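Side-chain contacts in 8-amino-8-demethylriboflavin N,N-dimethyltransferase (Streptomyces davawensis, PDB 4D7K), which transfers two methyl groups from S-adenosyl methionine to the amino nitrogen of 8-amino-8-demethylriboflavin, the last two steps in making the antibiotic roseoflavin: residues Gly195-Val200 with Glu228-Arg233; Tyr248-Val253 with Val267-Ala272; Val206-Pro211 with Phe238-Thr243; Glu137-Phe142 with Val304-Glu309. All blocks are in the same frame, centred on the assembly; numbering follows the deposited sequence.

Contact 1 (Gly195-Val200 with Glu228-Arg233); sequences GVLTAV and ERVEVR
The last turn of helix 191-199, packed on the Rossmann-like sheet of the methyltransferase domain, meets R229, just ahead of strand 230-234, through L197; the two side chains approach from opposite directions. R229 leaves its backbone with CG anti to the carbonyl carbon, runs straight through chi2, then bends at chi3 (59°), and the bend turns the guanidinium toward the carbonyls at the helix's C-terminal end and just beyond. R229 NH2 gives a bond of 2.9 Å to L197 O with an N-H...O angle of 158°; the acceptor lies close to the guanidinium plane, although the donor is tilted from the plane of the carbonyl. Weak bonds from R229 NH1 to the same L197 O, at 3.4 Å, and from R229 NH2 to V200 O, at 3.3 Å, add to the grip. L197 CD2 sits 3.6 Å above one face of the R229 guanidinium, offset toward the rim. L197 CD2 also touches V230 CG2 at 3.7 Å, so one branch serves both the cation and the strand's first apolar residue. The positive charge probably suits the negative end of the helix dipole. The strongest polar partner of R229 is S203 O, bonded to NH2 just ahead of strand 204-209; S203 OG bonds to V200 O. L197 packs against F182 of strand 181-185, while V230 leans on L207 of strand 204-209 and on L221 of helix 214-223.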
loop_
_atom_site.group_PDB
_atom_site.type_symbol
_atom_site.label_atom_id
_atom_site.label_comp_id
_atom_site.label_asym_id
_atom_site.label_seq_id
_atom_site.Cartn_x
_atom_site.Cartn_y
_atom_site.Cartn_z
ATOM N N GLY A 195 -30.050 -9.827 0.960
ATOM C CA GLY A 195 -29.250 -11.042 0.932
ATOM C C GLY A 195 -29.856 -12.160 1.765
ATOM O O GLY A 195 -29.905 -13.315 1.341
ATOM N N VAL A 196 -30.322 -11.807 2.960
ATOM C CA VAL A 196 -30.912 -12.771 3.882
ATOM C C VAL A 196 -32.237 -13.312 3.359
ATOM O O VAL A 196 -32.505 -14.508 3.453
ATOM C CB VAL A 196 -31.129 -12.146 5.274
ATOM C CG1 VAL A 196 -31.737 -13.154 6.217
ATOM C CG2 VAL A 196 -29.815 -11.627 5.833
ATOM N N LEU A 197 -33.063 -12.433 2.799
ATOM C CA LEU A 197 -34.357 -12.846 2.258
ATOM C C LEU A 197 -34.218 -13.751 1.032
ATOM O O LEU A 197 -35.128 -14.516 0.708
ATOM C CB LEU A 197 -35.206 -11.623 1.904
ATOM C CG LEU A 197 -36.240 -11.183 2.947
ATOM C CD1 LEU A 197 -35.568 -10.678 4.210
ATOM C CD2 LEU A 197 -37.166 -10.123 2.377
ATOM N N THR A 198 -33.083 -13.657 0.348
ATOM C CA THR A 198 -32.820 -14.517 -0.800
ATOM C C THR A 198 -32.342 -15.885 -0.324
ATOM O O THR A 198 -32.547 -16.892 -0.998
ATOM C CB THR A 198 -31.770 -13.899 -1.746
ATOM O OG1 THR A 198 -32.122 -12.540 -2.031
ATOM C CG2 THR A 198 -31.689 -14.684 -3.053
ATOM N N ALA A 199 -31.713 -15.911 0.847
ATOM C CA ALA A 199 -31.229 -17.157 1.432
ATOM C C ALA A 199 -32.339 -17.893 2.177
ATOM O O ALA A 199 -32.291 -19.113 2.337
ATOM C CB ALA A 199 -30.060 -16.886 2.363
ATOM N N VAL A 200 -33.334 -17.142 2.640
ATOM C CA VAL A 200 -34.508 -17.727 3.278
ATOM C C VAL A 200 -35.733 -17.432 2.418
ATOM O O VAL A 200 -36.357 -16.383 2.567
ATOM C CB VAL A 200 -34.726 -17.179 4.707
ATOM C CG1 VAL A 200 -35.759 -18.016 5.446
ATOM C CG2 VAL A 200 -33.418 -17.160 5.483
ATOM N N GLU A 228 -42.767 -6.436 -2.007
ATOM C CA GLU A 228 -43.914 -7.013 -1.319
ATOM C C GLU A 228 -43.503 -7.811 -0.080
ATOM O O GLU A 228 -44.354 -8.240 0.699
ATOM C CB GLU A 228 -44.709 -7.902 -2.277
ATOM C CG GLU A 228 -46.215 -7.788 -2.124
ATOM C CD GLU A 228 -46.761 -6.456 -2.618
ATOM O OE1 GLU A 228 -46.027 -5.725 -3.318
ATOM O OE2 GLU A 228 -47.931 -6.143 -2.306
ATOM N N ARG A 229 -42.201 -7.997 0.108
ATOM C CA ARG A 229 -41.704 -8.790 1.230
ATOM C C ARG A 229 -41.034 -7.935 2.301
ATOM O O ARG A 229 -40.776 -8.410 3.409
ATOM C CB ARG A 229 -40.729 -9.861 0.733
ATOM C CG ARG A 229 -41.381 -10.962 -0.099
ATOM C CD ARG A 229 -40.340 -11.933 -0.632
ATOM N NE ARG A 229 -39.589 -12.567 0.449
ATOM C CZ ARG A 229 -38.439 -13.213 0.285
ATOM N NH1 ARG A 229 -37.893 -13.311 -0.919
ATOM N NH2 ARG A 229 -37.830 -13.757 1.330
ATOM N N VAL A 230 -40.752 -6.678 1.976
ATOM C CA VAL A 230 -40.114 -5.774 2.930
ATOM C C VAL A 230 -40.946 -4.525 3.207
ATOM O O VAL A 230 -41.300 -3.779 2.294
ATOM C CB VAL A 230 -38.724 -5.330 2.447
ATOM C CG1 VAL A 230 -38.196 -4.199 3.321
ATOM C CG2 VAL A 230 -37.762 -6.498 2.453
ATOM N N GLU A 231 -41.256 -4.313 4.481
ATOM C CA GLU A 231 -41.881 -3.078 4.930
ATOM C C GLU A 231 -40.796 -2.056 5.249
ATOM O O GLU A 231 -39.891 -2.329 6.036
ATOM C CB GLU A 231 -42.758 -3.336 6.156
ATOM C CG GLU A 231 -43.311 -2.083 6.807
ATOM C CD GLU A 231 -44.003 -2.373 8.123
ATOM O OE1 GLU A 231 -44.167 -3.565 8.459
ATOM O OE2 GLU A 231 -44.378 -1.410 8.822
ATOM N N VAL A 232 -40.884 -0.883 4.631
ATOM C CA VAL A 232 -39.885 0.159 4.828
ATOM C C VAL A 232 -40.396 1.243 5.775
ATOM O O VAL A 232 -41.207 2.087 5.389
ATOM C CB VAL A 232 -39.475 0.808 3.487
ATOM C CG1 VAL A 232 -38.404 1.862 3.711
ATOM C CG2 VAL A 232 -38.990 -0.252 2.509
ATOM N N ARG A 233 -39.915 1.214 7.013
ATOM C CA ARG A 233 -40.313 2.196 8.016
ATOM C C ARG A 233 -39.280 3.310 8.134
ATOM O O ARG A 233 -38.112 3.059 8.431
ATOM C CB ARG A 233 -40.522 1.524 9.375
ATOM C CG ARG A 233 -41.648 0.505 9.386
ATOM C CD ARG A 233 -42.075 0.170 10.799
ATOM N NE ARG A 233 -43.288 -0.642 10.825
ATOM C CZ ARG A 233 -43.946 -0.963 11.934
ATOM N NH1 ARG A 233 -43.508 -0.538 13.111
ATOM N NH2 ARG A 233 -45.042 -1.706 11.867
#

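Contact 2 (Tyr248-Val253 with Val267-Ala272); sequences YVLRGV and VRIRQA
I269 of helix 259-270 pushes two separate bumps into the surface of strand 247-251, one at Y248 and one at L250. Its CG2 methyl lies against the CB-CG end of the tyrosine, 3.9 Å from Y248 CG and equally near CD2, and makes an off-centre CH-pi contact 4.3 Å from the ring centroid, 28° off the normal. The other branch stretches out instead: with CG1 anti to its carbonyl carbon and chi2 at 175°, I269 CD1 runs on to meet L250 CD1 tip to tip at 3.8 Å. The isoleucine therefore forks across the two strand residues that point to this side. Farther out, the tyrosine slides past I269 in the opposite direction and brings its phenol end against A272, where the small A272 CB lies 3.6 Å from Y248 OH. A272 O is closer still to Y248 OH, at 3.0 Å, but the hydrogen bond of the hydroxyl is with P242 O. L281 of strand 280-285 touches both Y248 and L250. Helix packed on the first strand of its own unit, with strand 280-285 next in the sheet, is the arrangement of a beta-alpha-beta crossover, the repeating element of the Rossmann-like class I methyltransferase fold.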
loop_
_atom_site.group_PDB
_atom_site.type_symbol
_atom_site.label_atom_id
_atom_site.label_comp_id
_atom_site.label_asym_id
_atom_site.label_seq_id
_atom_site.Cartn_x
_atom_site.Cartn_y
_atom_site.Cartn_z
ATOM N N TYR A 248 -33.906 -9.534 15.190
ATOM C CA TYR A 248 -33.534 -8.129 15.086
ATOM C C TYR A 248 -32.049 -8.006 14.786
ATOM O O TYR A 248 -31.221 -8.634 15.447
ATOM C CB TYR A 248 -33.880 -7.377 16.371
ATOM C CG TYR A 248 -35.361 -7.203 16.588
ATOM C CD1 TYR A 248 -36.138 -8.250 17.061
ATOM C CD2 TYR A 248 -35.983 -5.989 16.322
ATOM C CE1 TYR A 248 -37.496 -8.095 17.256
ATOM C CE2 TYR A 248 -37.344 -5.826 16.519
ATOM C CZ TYR A 248 -38.094 -6.883 16.987
ATOM O OH TYR A 248 -39.447 -6.730 17.188
ATOM N N VAL A 249 -31.712 -7.196 13.786
ATOM C CA VAL A 249 -30.336 -7.094 13.319
ATOM C C VAL A 249 -29.774 -5.679 13.473
ATOM O O VAL A 249 -30.363 -4.712 12.995
ATOM C CB VAL A 249 -30.220 -7.526 11.845
ATOM C CG1 VAL A 249 -28.776 -7.454 11.381
ATOM C CG2 VAL A 249 -30.790 -8.934 11.655
ATOM N N LEU A 250 -28.635 -5.576 14.155
ATOM C CA LEU A 250 -27.927 -4.308 14.326
ATOM C C LEU A 250 -26.559 -4.368 13.662
ATOM O O LEU A 250 -25.621 -4.938 14.218
ATOM C CB LEU A 250 -27.768 -3.973 15.811
ATOM C CG LEU A 250 -28.972 -3.380 16.531
ATOM C CD1 LEU A 250 -28.722 -3.360 18.026
ATOM C CD2 LEU A 250 -29.242 -1.980 16.013
ATOM N N ARG A 251 -26.440 -3.778 12.479
ATOM C CA ARG A 251 -25.203 -3.884 11.711
ATOM C C ARG A 251 -24.461 -2.554 11.613
ATOM O O ARG A 251 -24.848 -1.664 10.858
ATOM C CB ARG A 251 -25.494 -4.433 10.310
ATOM C CG ARG A 251 -26.655 -3.760 9.582
ATOM C CD ARG A 251 -26.948 -4.449 8.257
ATOM N NE ARG A 251 -27.363 -3.508 7.219
ATOM C CZ ARG A 251 -26.530 -2.937 6.353
ATOM N NH1 ARG A 251 -25.231 -3.208 6.401
ATOM N NH2 ARG A 251 -26.993 -2.095 5.438
ATOM N N GLY A 252 -23.387 -2.433 12.389
ATOM C CA GLY A 252 -22.561 -1.238 12.381
ATOM C C GLY A 252 -23.321 -0.003 12.818
ATOM O O GLY A 252 -23.335 1.012 12.121
ATOM N N VAL A 253 -23.956 -0.092 13.981
ATOM C CA VAL A 253 -24.778 0.998 14.486
ATOM C C VAL A 253 -24.263 1.517 15.826
ATOM O O VAL A 253 -24.018 2.713 15.990
ATOM C CB VAL A 253 -26.246 0.557 14.647
ATOM C CG1 VAL A 253 -27.076 1.679 15.252
ATOM C CG2 VAL A 253 -26.818 0.115 13.305
ATOM N N VAL A 267 -32.874 -1.516 25.041
ATOM C CA VAL A 267 -34.050 -1.727 25.885
ATOM C C VAL A 267 -35.330 -1.666 25.051
ATOM O O VAL A 267 -36.257 -2.453 25.255
ATOM C CB VAL A 267 -34.123 -0.684 27.033
ATOM C CG1 VAL A 267 -35.473 -0.730 27.728
ATOM C CG2 VAL A 267 -33.012 -0.922 28.043
ATOM N N ARG A 268 -35.368 -0.735 24.102
ATOM C CA ARG A 268 -36.509 -0.590 23.203
ATOM C C ARG A 268 -36.673 -1.806 22.295
ATOM O O ARG A 268 -37.792 -2.232 22.012
ATOM C CB ARG A 268 -36.365 0.678 22.363
ATOM C CG ARG A 268 -36.797 1.945 23.080
ATOM C CD ARG A 268 -38.310 2.007 23.237
ATOM N NE ARG A 268 -38.994 2.067 21.946
ATOM C CZ ARG A 268 -39.628 1.044 21.381
ATOM N NH1 ARG A 268 -39.677 -0.131 21.995
ATOM N NH2 ARG A 268 -40.217 1.197 20.202
ATOM N N ILE A 269 -35.557 -2.357 21.834
ATOM C CA ILE A 269 -35.595 -3.583 21.047
ATOM C C ILE A 269 -36.100 -4.728 21.918
ATOM O O ILE A 269 -36.935 -5.525 21.492
ATOM C CB ILE A 269 -34.211 -3.934 20.470
ATOM C CG1 ILE A 269 -33.759 -2.851 19.488
ATOM C CG2 ILE A 269 -34.241 -5.296 19.781
ATOM C CD1 ILE A 269 -32.351 -3.047 18.970
ATOM N N ARG A 270 -35.606 -4.777 23.151
ATOM C CA ARG A 270 -35.940 -5.847 24.085
ATOM C C ARG A 270 -37.442 -5.998 24.322
ATOM O O ARG A 270 -37.954 -7.116 24.406
ATOM C CB ARG A 270 -35.232 -5.613 25.420
ATOM C CG ARG A 270 -35.566 -6.638 26.488
ATOM C CD ARG A 270 -35.162 -8.047 26.070
ATOM N NE ARG A 270 -35.606 -9.033 27.049
ATOM C CZ ARG A 270 -36.774 -9.666 26.996
ATOM N NH1 ARG A 270 -37.616 -9.426 25.999
ATOM N NH2 ARG A 270 -37.098 -10.543 27.936
ATOM N N GLN A 271 -38.151 -4.879 24.424
ATOM C CA GLN A 271 -39.582 -4.932 24.697
ATOM C C GLN A 271 -40.401 -5.102 23.418
ATOM O O GLN A 271 -41.613 -5.305 23.476
ATOM C CB GLN A 271 -40.031 -3.677 25.458
ATOM C CG GLN A 271 -39.697 -2.358 24.779
ATOM C CD GLN A 271 -40.063 -1.158 25.636
ATOM O OE1 GLN A 271 -39.993 -0.014 25.184
ATOM N NE2 GLN A 271 -40.452 -1.414 26.881
ATOM N N ALA A 272 -39.737 -5.030 22.269
ATOM C CA ALA A 272 -40.400 -5.235 20.983
ATOM C C ALA A 272 -40.353 -6.705 20.565
ATOM O O ALA A 272 -41.070 -7.128 19.656
ATOM C CB ALA A 272 -39.763 -4.359 19.912
#

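Contact 3 (Val206-Pro211 with Phe238-Thr243); sequences VLVDGP and FDVLPT
V206 and V208, two residues of strand 204-209 that face the loop linking strands 230-234 and 247-251, pack from the Rossmann-like parallel sheet against V240 and P242 of that loop. The contact is wholly apolar. P242 is shared: P242 CG meets V206 CG1 at 3.6 Å as the two side chains slide past each other, while P242 CD meets V208 CG2 at 3.7 Å. The other branch of that valine, V208 CG1, lies anti to its backbone N (chi1 174°) and reaches V240 CG2, again at 3.7 Å. V208 thus divides its two methyls between V240 and P242, and the pyrrolidine ring rests against both valines of the strand. A second shell holds the partners in place. R233 of the neighbouring strand packs on V240 and P242, and A183 of strand 181-185 supports the proline; V208 also touches F237, a predicted S-adenosyl methionine site residue. The strand itself is held between 181-185 and 230-234 by backbone bonds, and it ends in D209, predicted to bind the same cofactor, as the acidic residue at the end of the second strand does in class I methyltransferases. There, D209 OD2 accepts a hydrogen bond from the backbone N of G188.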
loop_
_atom_site.group_PDB
_atom_site.type_symbol
_atom_site.label_atom_id
_atom_site.label_comp_id
_atom_site.label_asym_id
_atom_site.label_seq_id
_atom_site.Cartn_x
_atom_site.Cartn_y
_atom_site.Cartn_z
ATOM N N VAL A 206 -38.359 -6.158 7.715
ATOM C CA VAL A 206 -38.711 -4.775 7.999
ATOM C C VAL A 206 -37.448 -3.923 7.994
ATOM O O VAL A 206 -36.543 -4.139 8.800
ATOM C CB VAL A 206 -39.428 -4.623 9.356
ATOM C CG1 VAL A 206 -39.769 -3.163 9.609
ATOM C CG2 VAL A 206 -40.685 -5.478 9.400
ATOM N N LEU A 207 -37.385 -2.964 7.078
ATOM C CA LEU A 207 -36.232 -2.080 6.976
ATOM C C LEU A 207 -36.455 -0.787 7.752
ATOM O O LEU A 207 -37.338 0.004 7.418
ATOM C CB LEU A 207 -35.931 -1.765 5.513
ATOM C CG LEU A 207 -34.800 -0.771 5.268
ATOM C CD1 LEU A 207 -33.532 -1.267 5.937
ATOM C CD2 LEU A 207 -34.582 -0.578 3.774
ATOM N N VAL A 208 -35.646 -0.577 8.786
ATOM C CA VAL A 208 -35.758 0.611 9.624
ATOM C C VAL A 208 -34.558 1.535 9.450
ATOM O O VAL A 208 -33.432 1.160 9.776
ATOM C CB VAL A 208 -35.882 0.236 11.111
ATOM C CG1 VAL A 208 -35.852 1.486 11.976
ATOM C CG2 VAL A 208 -37.151 -0.560 11.354
ATOM N N ASP A 209 -34.798 2.739 8.940
ATOM C CA ASP A 209 -33.723 3.708 8.751
ATOM C C ASP A 209 -34.269 5.126 8.584
ATOM O O ASP A 209 -35.478 5.330 8.457
ATOM C CB ASP A 209 -32.863 3.323 7.541
ATOM C CG ASP A 209 -31.452 3.884 7.623
ATOM O OD1 ASP A 209 -31.306 5.099 7.866
ATOM O OD2 ASP A 209 -30.487 3.107 7.454
ATOM N N GLY A 210 -33.367 6.102 8.591
ATOM C CA GLY A 210 -33.743 7.497 8.464
ATOM C C GLY A 210 -34.196 7.845 7.062
ATOM O O GLY A 210 -34.151 7.003 6.164
ATOM N N PRO A 211 -34.633 9.096 6.866
ATOM C CA PRO A 211 -35.163 9.562 5.581
ATOM C C PRO A 211 -34.069 9.857 4.562
ATOM O O PRO A 211 -34.373 10.195 3.419
ATOM C CB PRO A 211 -35.912 10.840 5.960
ATOM C CG PRO A 211 -35.167 11.357 7.141
ATOM C CD PRO A 211 -34.695 10.144 7.901
ATOM N N PHE A 238 -36.343 5.099 17.816
ATOM C CA PHE A 238 -37.150 4.856 19.010
ATOM C C PHE A 238 -38.659 4.964 18.777
ATOM O O PHE A 238 -39.444 4.833 19.716
ATOM C CB PHE A 238 -36.740 5.826 20.120
ATOM C CG PHE A 238 -35.351 5.599 20.640
ATOM C CD1 PHE A 238 -35.128 4.728 21.694
ATOM C CD2 PHE A 238 -34.269 6.257 20.080
ATOM C CE1 PHE A 238 -33.853 4.516 22.180
ATOM C CE2 PHE A 238 -32.989 6.049 20.560
ATOM C CZ PHE A 238 -32.781 5.177 21.612
ATOM N N ASP A 239 -39.063 5.200 17.534
ATOM C CA ASP A 239 -40.480 5.347 17.218
ATOM C C ASP A 239 -40.983 4.266 16.266
ATOM O O ASP A 239 -42.036 3.671 16.492
ATOM C CB ASP A 239 -40.751 6.728 16.616
ATOM C CG ASP A 239 -40.510 7.853 17.603
ATOM O OD1 ASP A 239 -41.446 8.193 18.357
ATOM O OD2 ASP A 239 -39.386 8.397 17.624
ATOM N N VAL A 240 -40.227 4.014 15.204
ATOM C CA VAL A 240 -40.686 3.129 14.141
ATOM C C VAL A 240 -40.243 1.678 14.322
ATOM O O VAL A 240 -40.244 0.904 13.366
ATOM C CB VAL A 240 -40.198 3.625 12.764
ATOM C CG1 VAL A 240 -40.805 4.983 12.447
ATOM C CG2 VAL A 240 -38.676 3.696 12.731
ATOM N N LEU A 241 -39.868 1.306 15.543
ATOM C CA LEU A 241 -39.483 -0.076 15.824
ATOM C C LEU A 241 -40.666 -1.020 15.650
ATOM O O LEU A 241 -41.683 -0.876 16.324
ATOM C CB LEU A 241 -38.920 -0.214 17.239
ATOM C CG LEU A 241 -37.448 0.128 17.460
ATOM C CD1 LEU A 241 -37.054 -0.147 18.902
ATOM C CD2 LEU A 241 -36.568 -0.654 16.506
ATOM N N PRO A 242 -40.536 -1.992 14.737
ATOM C CA PRO A 242 -41.603 -2.971 14.516
ATOM C C PRO A 242 -41.707 -3.964 15.668
ATOM O O PRO A 242 -40.712 -4.233 16.344
ATOM C CB PRO A 242 -41.175 -3.668 13.222
ATOM C CG PRO A 242 -39.691 -3.542 13.215
ATOM C CD PRO A 242 -39.389 -2.209 13.837
ATOM N N THR A 243 -42.901 -4.501 15.880
ATOM C CA THR A 243 -43.145 -5.440 16.969
ATOM C C THR A 243 -43.570 -6.806 16.431
ATOM O O THR A 243 -44.373 -6.895 15.502
ATOM C CB THR A 243 -44.230 -4.902 17.932
ATOM O OG1 THR A 243 -43.815 -3.635 18.456
ATOM C CG2 THR A 243 -44.471 -5.868 19.086
#

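Contact 4 (Glu137-Phe142 with Val304-Glu309); sequences EPLYDF and VLVEGE
L139 sends CG anti to its backbone N (chi1 176°) and then carries CD2, anti to CA, toward L305 CB; Y140, next along, puts CG anti to its carbonyl carbon (chi1 -51°), and that brings the phenol end alongside V306 CG1. These torsions give the first turn of helix 139-144 its hold on the place where helix 293-305 runs out into a loop. L139 CD2 lies 4.2 Å from L305 CB and somewhat farther from V306 CG1, loose van der Waals packing rather than a tight fit. The tyrosine makes the closer approach: Y140 OH is 3.6 Å from V306 CG1, and CE2 of the same ring comes within 4.0 Å of that methyl. V306 CG1 is therefore approached by both residues, the leucine and the tyrosine. Backbone meets backbone through a water, which accepts a hydrogen bond from L139 N at 2.7 Å and donates one to L305 O at 2.6 Å. It links an amide in the first turn of one helix to a carbonyl at the last turn of the other. P138 holds the N-cap position just before, and P138 O accepts from F142 N at 3.0 Å. Farther along the loop, E309 packs on S61 of the second subunit. L139 also leans on F131 of helix 131-134, V304 shares a backbone hydrogen bond with that same F131, and L305 and V304 both rest on Y117 of helix 111-118.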
loop_
_atom_site.group_PDB
_atom_site.type_symbol
_atom_site.label_atom_id
_atom_site.label_comp_id
_atom_site.label_asym_id
_atom_site.label_seq_id
_atom_site.Cartn_x
_atom_site.Cartn_y
_atom_site.Cartn_z
ATOM N N GLU A 137 -13.311 19.138 10.975
ATOM C CA GLU A 137 -14.570 18.421 11.159
ATOM C C GLU A 137 -14.360 16.910 11.183
ATOM O O GLU A 137 -13.385 16.412 10.627
ATOM C CB GLU A 137 -15.549 18.777 10.039
ATOM C CG GLU A 137 -15.866 20.252 9.919
ATOM C CD GLU A 137 -16.547 20.581 8.608
ATOM O OE1 GLU A 137 -16.281 19.871 7.614
ATOM O OE2 GLU A 137 -17.346 21.541 8.573
ATOM N N PRO A 138 -15.281 16.174 11.826
ATOM C CA PRO A 138 -15.280 14.712 11.708
ATOM C C PRO A 138 -15.620 14.273 10.284
ATOM O O PRO A 138 -16.093 15.090 9.491
ATOM C CB PRO A 138 -16.360 14.272 12.702
ATOM C CG PRO A 138 -17.226 15.468 12.888
ATOM C CD PRO A 138 -16.320 16.654 12.752
ATOM N N LEU A 139 -15.387 12.999 9.980
ATOM C CA LEU A 139 -15.470 12.478 8.616
ATOM C C LEU A 139 -16.798 12.759 7.916
ATOM O O LEU A 139 -16.815 13.223 6.777
ATOM C CB LEU A 139 -15.215 10.968 8.619
ATOM C CG LEU A 139 -15.366 10.254 7.273
ATOM C CD1 LEU A 139 -14.323 10.722 6.261
ATOM C CD2 LEU A 139 -15.304 8.750 7.456
ATOM N N TYR A 140 -17.904 12.477 8.594
ATOM C CA TYR A 140 -19.219 12.597 7.975
ATOM C C TYR A 140 -19.597 14.052 7.695
ATOM O O TYR A 140 -20.165 14.356 6.645
ATOM C CB TYR A 140 -20.275 11.927 8.853
ATOM C CG TYR A 140 -19.904 10.513 9.242
ATOM C CD1 TYR A 140 -20.076 9.460 8.352
ATOM C CD2 TYR A 140 -19.371 10.231 10.495
ATOM C CE1 TYR A 140 -19.733 8.165 8.700
ATOM C CE2 TYR A 140 -19.026 8.937 10.853
ATOM C CZ TYR A 140 -19.209 7.910 9.952
ATOM O OH TYR A 140 -18.868 6.624 10.304
ATOM N N ASP A 141 -19.279 14.947 8.626
ATOM C CA ASP A 141 -19.495 16.377 8.416
ATOM C C ASP A 141 -18.682 16.857 7.221
ATOM O O ASP A 141 -19.142 17.679 6.427
ATOM C CB ASP A 141 -19.110 17.183 9.661
ATOM C CG ASP A 141 -20.089 17.006 10.804
ATOM O OD1 ASP A 141 -20.818 15.993 10.826
ATOM O OD2 ASP A 141 -20.124 17.885 11.691
ATOM N N PHE A 142 -17.464 16.337 7.109
ATOM C CA PHE A 142 -16.565 16.665 6.009
ATOM C C PHE A 142 -17.149 16.228 4.672
ATOM O O PHE A 142 -17.184 16.997 3.714
ATOM C CB PHE A 142 -15.203 16.002 6.238
ATOM C CG PHE A 142 -14.215 16.228 5.129
ATOM C CD1 PHE A 142 -13.366 17.323 5.156
ATOM C CD2 PHE A 142 -14.118 15.338 4.073
ATOM C CE1 PHE A 142 -12.449 17.528 4.148
ATOM C CE2 PHE A 142 -13.206 15.539 3.058
ATOM C CZ PHE A 142 -12.370 16.634 3.095
ATOM N N VAL A 304 -8.181 5.722 12.386
ATOM C CA VAL A 304 -7.812 6.846 11.538
ATOM C C VAL A 304 -9.006 7.754 11.237
ATOM O O VAL A 304 -8.896 8.978 11.303
ATOM C CB VAL A 304 -7.200 6.351 10.207
ATOM C CG1 VAL A 304 -7.058 7.492 9.221
ATOM C CG2 VAL A 304 -5.852 5.676 10.455
ATOM N N LEU A 305 -10.150 7.148 10.932
ATOM C CA LEU A 305 -11.272 7.891 10.366
ATOM C C LEU A 305 -12.266 8.392 11.401
ATOM O O LEU A 305 -12.597 9.574 11.421
ATOM C CB LEU A 305 -12.010 7.030 9.337
ATOM C CG LEU A 305 -11.232 6.661 8.073
ATOM C CD1 LEU A 305 -12.030 5.688 7.223
ATOM C CD2 LEU A 305 -10.877 7.909 7.276
ATOM N N VAL A 306 -12.747 7.497 12.256
ATOM C CA VAL A 306 -13.829 7.847 13.168
ATOM C C VAL A 306 -13.435 7.783 14.641
ATOM O O VAL A 306 -12.335 7.354 14.990
ATOM C CB VAL A 306 -15.042 6.940 12.943
ATOM C CG1 VAL A 306 -15.562 7.114 11.528
ATOM C CG2 VAL A 306 -14.667 5.499 13.203
ATOM N N GLU A 307 -14.349 8.218 15.501
ATOM C CA GLU A 307 -14.091 8.285 16.934
ATOM C C GLU A 307 -14.608 7.035 17.646
ATOM O O GLU A 307 -14.170 6.710 18.752
ATOM C CB GLU A 307 -14.729 9.548 17.519
ATOM C CG GLU A 307 -14.233 9.927 18.905
ATOM C CD GLU A 307 -15.123 9.391 20.006
ATOM O OE1 GLU A 307 -16.195 8.836 19.686
ATOM O OE2 GLU A 307 -14.752 9.530 21.192
ATOM N N GLY A 308 -15.531 6.331 17.000
ATOM C CA GLY A 308 -16.113 5.127 17.564
ATOM C C GLY A 308 -15.130 3.975 17.667
ATOM O O GLY A 308 -14.072 3.985 17.033
ATOM N N GLU A 309 -15.492 2.969 18.458
ATOM C CA GLU A 309 -14.608 1.841 18.720
ATOM C C GLU A 309 -15.376 0.517 18.800
ATOM O O GLU A 309 -16.548 0.488 19.178
ATOM C CB GLU A 309 -13.837 2.088 20.019
ATOM C CG GLU A 309 -12.623 1.199 20.221
ATOM C CD GLU A 309 -11.871 1.528 21.498
ATOM O OE1 GLU A 309 -12.410 2.291 22.327
ATOM O OE2 GLU A 309 -10.742 1.025 21.675
HETATM O O HOH W 1 -14.323 11.420 11.890
#

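Overall arrangement
All four contacts fall in the methyltransferase domain. Contacts 1, 2 and 3 all reach its seven-stranded sheet: contact 3 touches both others, its centre about 14 Å from that of contact 1 and about 10 Å from that of contact 2, while contacts 1 and 2, centres about 17 Å apart, do not touch. Strands 230-234 and 204-209 are sheet neighbours, and the segments of contacts 1 and 3 alternate along the chain; contact 2 follows both. Contact 4 lies apart, its centre about 24 to 31 Å from the others, and its segments bracket all of them in sequence. Contact 3 holds D209, predicted to bind S-adenosyl methionine, and F237 lies close by; contact 4 joins two helix ends 162 residues apart.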